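Local coordinates for uncharacterized protein (Jannaschia sp. CCS1, PDB 2PYQ) that is of unknown function but folds as a compact, all-helical single chain of the DUF2853 family, at residues D14-K19 against Y100-K105. Sequence-based numbering, arbitrary orientation. Where two conformers were deposited one is given.
Sequences DDLRNK and YYMLTK
Leu16 reaches from helix 4-18 to helix 96-106 and sets one methyl over the ring of Tyr101. Its CD1 lies 3.9 Å from the ring centroid and 18° off the ring normal, a CH-pi contact displaced toward the Tyr101 CD1-CE1 bond. The other branch, Leu16 CD2, sits beyond the edge of the ring on the same side, 3.6 Å from Tyr101 CD1, and also meets Met102 CG at 3.8 Å. The leucine fork is thus shared between two neighbouring side chains of the second helix. Tyr101 turns its face to Leu16 because its CG is anti to the backbone N (chi1 173°), which sends the ring toward helix 4-18, while chi2 of -84° stands the ring plane nearly square to the CA-CB-CG plane. Met102, a selenomethionine, runs past Leu16 in the opposite sense, offering its CG methylene here while the side chain also packs on Val83 and Tyr87 of helix 74-87. All three residues are buried, and their packing joins the N-terminal and C-terminal helices in the core of this strandless, all-alpha fold. Leu28 of helix 26-36 adds to the surroundings of Tyr101, whose OH is hydrogen-bonded to Asp25 N. An alanine at Tyr101 would remove the ring, and would probably leave Leu16 CD1 without its aromatic face and Asp25 N without its hydroxyl partner.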
loop_
_atom_site.group_PDB
_atom_site.type_symbol
_atom_site.label_atom_id
_atom_site.label_comp_id
_atom_site.label_asym_id
_atom_site.label_seq_id
_atom_site.Cartn_x
_atom_site.Cartn_y
_atom_site.Cartn_z
ATOM N N ASP A 14 11.438 4.503 2.632
ATOM C CA ASP A 14 12.521 4.402 1.666
ATOM C C ASP A 14 11.990 3.965 0.292
ATOM O O ASP A 14 12.354 4.570 -0.726
ATOM C CB ASP A 14 13.622 3.469 2.211
ATOM C CG ASP A 14 14.975 3.671 1.509
ATOM O OD1 ASP A 14 15.075 3.389 0.300
ATOM O OD2 ASP A 14 15.957 4.121 2.180
ATOM N N ASP A 15 11.130 2.954 0.243
ATOM C CA ASP A 15 10.475 2.501 -0.998
ATOM C C ASP A 15 9.691 3.640 -1.653
ATOM O O ASP A 15 9.801 3.865 -2.858
ATOM C CB ASP A 15 9.520 1.320 -0.779
ATOM C CG ASP A 15 10.216 -0.019 -0.611
ATOM O OD1 ASP A 15 11.476 -0.065 -0.540
ATOM O OD2 ASP A 15 9.472 -1.035 -0.572
ATOM N N LEU A 16 8.904 4.363 -0.856
ATOM C CA LEU A 16 8.095 5.479 -1.411
ATOM C C LEU A 16 8.997 6.539 -2.063
ATOM O O LEU A 16 8.750 6.925 -3.191
ATOM C CB LEU A 16 7.199 6.089 -0.366
ATOM C CG LEU A 16 5.980 5.216 -0.080
ATOM C CD1 LEU A 16 5.384 5.619 1.276
ATOM C CD2 LEU A 16 4.930 5.287 -1.193
ATOM N N ARG A 17 10.061 6.943 -1.372
ATOM C CA ARG A 17 10.959 7.958 -1.904
ATOM C C ARG A 17 11.811 7.454 -3.060
ATOM O O ARG A 17 11.814 8.046 -4.152
ATOM C CB ARG A 17 11.827 8.572 -0.796
ATOM C CG ARG A 17 12.722 9.746 -1.279
ATOM C CD ARG A 17 13.313 10.572 -0.120
ATOM N NE ARG A 17 12.333 11.473 0.521
ATOM C CZ ARG A 17 12.056 12.735 0.153
ATOM N NH1 ARG A 17 12.631 13.304 -0.897
ATOM N NH2 ARG A 17 11.144 13.442 0.857
ATOM N N ASN A 18 12.496 6.332 -2.832
ATOM C CA ASN A 18 13.538 5.857 -3.761
ATOM C C ASN A 18 13.148 4.851 -4.809
ATOM O O ASN A 18 13.938 4.616 -5.734
ATOM C CB ASN A 18 14.726 5.364 -2.927
ATOM C CG ASN A 18 15.344 6.488 -2.114
ATOM O OD1 ASN A 18 15.579 7.596 -2.631
ATOM N ND2 ASN A 18 15.616 6.217 -0.853
ATOM N N LYS A 19 12.003 4.208 -4.666
ATOM C CA LYS A 19 11.449 3.337 -5.702
ATOM C C LYS A 19 10.287 4.008 -6.444
ATOM O O LYS A 19 10.271 4.030 -7.662
ATOM C CB LYS A 19 11.027 1.972 -5.168
ATOM C CG LYS A 19 12.192 1.153 -4.695
ATOM C CD LYS A 19 11.721 -0.186 -4.141
ATOM C CE LYS A 19 12.895 -0.984 -3.617
ATOM N NZ LYS A 19 12.507 -2.219 -2.880
ATOM N N TYR A 100 -1.213 0.275 -0.200
ATOM C CA TYR A 100 -2.390 0.930 0.424
ATOM C C TYR A 100 -2.178 2.434 0.546
ATOM O O TYR A 100 -3.087 3.197 0.264
ATOM C CB TYR A 100 -2.752 0.266 1.761
ATOM C CG TYR A 100 -3.446 -1.096 1.620
ATOM C CD1 TYR A 100 -3.408 -1.849 0.427
ATOM C CD2 TYR A 100 -4.083 -1.674 2.734
ATOM C CE1 TYR A 100 -4.025 -3.084 0.307
ATOM C CE2 TYR A 100 -4.697 -2.962 2.635
ATOM C CZ TYR A 100 -4.671 -3.637 1.406
ATOM O OH TYR A 100 -5.271 -4.894 1.272
ATOM N N TYR A 101 -0.990 2.859 0.943
ATOM C CA TYR A 101 -0.648 4.270 1.039
ATOM C C TYR A 101 -0.818 4.925 -0.333
ATOM O O TYR A 101 -1.449 5.962 -0.458
ATOM C CB TYR A 101 0.797 4.441 1.528
ATOM C CG TYR A 101 1.309 5.867 1.498
ATOM C CD1 TYR A 101 1.843 6.424 0.312
ATOM C CD2 TYR A 101 1.264 6.668 2.625
ATOM C CE1 TYR A 101 2.307 7.727 0.260
ATOM C CE2 TYR A 101 1.741 7.980 2.598
ATOM C CZ TYR A 101 2.251 8.509 1.410
ATOM O OH TYR A 101 2.693 9.812 1.399
HETATM N N MSE A 102 -0.234 4.297 -1.357
HETATM C CA MSE A 102 -0.300 4.859 -2.732
HETATM C C MSE A 102 -1.740 4.935 -3.240
HETATM O O MSE A 102 -2.095 5.928 -3.860
HETATM C CB MSE A 102 0.612 4.101 -3.706
HETATM C CG MSE A 102 2.073 4.472 -3.559
HETATM SE SE MSE A 102 3.103 3.778 -5.077
HETATM C CE MSE A 102 3.133 2.419 -4.331
ATOM N N LEU A 103 -2.544 3.921 -2.988
ATOM C CA LEU A 103 -3.949 3.949 -3.404
ATOM C C LEU A 103 -4.725 5.061 -2.675
ATOM O O LEU A 103 -5.536 5.764 -3.285
ATOM C CB LEU A 103 -4.631 2.608 -3.178
ATOM C CG LEU A 103 -4.142 1.472 -4.099
ATOM C CD1 LEU A 103 -4.628 0.150 -3.591
ATOM C CD2 LEU A 103 -4.601 1.722 -5.539
ATOM N N THR A 104 -4.495 5.195 -1.371
ATOM C CA THR A 104 -5.143 6.262 -0.579
ATOM C C THR A 104 -4.831 7.662 -1.154
ATOM O O THR A 104 -5.762 8.494 -1.344
ATOM C CB THR A 104 -4.726 6.163 0.913
ATOM O OG1 THR A 104 -5.085 4.869 1.418
ATOM C CG2 THR A 104 -5.431 7.213 1.727
ATOM N N LYS A 105 -3.551 7.927 -1.407
ATOM C CA LYS A 105 -3.104 9.128 -2.145
ATOM C C LYS A 105 -3.754 9.294 -3.529
ATOM O O LYS A 105 -4.222 10.342 -3.844
ATOM C CB LYS A 105 -1.591 9.182 -2.280
ATOM C CG LYS A 105 -0.808 9.446 -1.071
ATOM C CD LYS A 105 -1.385 10.430 -0.310
ATOM C CE LYS A 105 -0.407 11.359 0.105
ATOM N NZ LYS A 105 -0.951 12.735 -0.121
#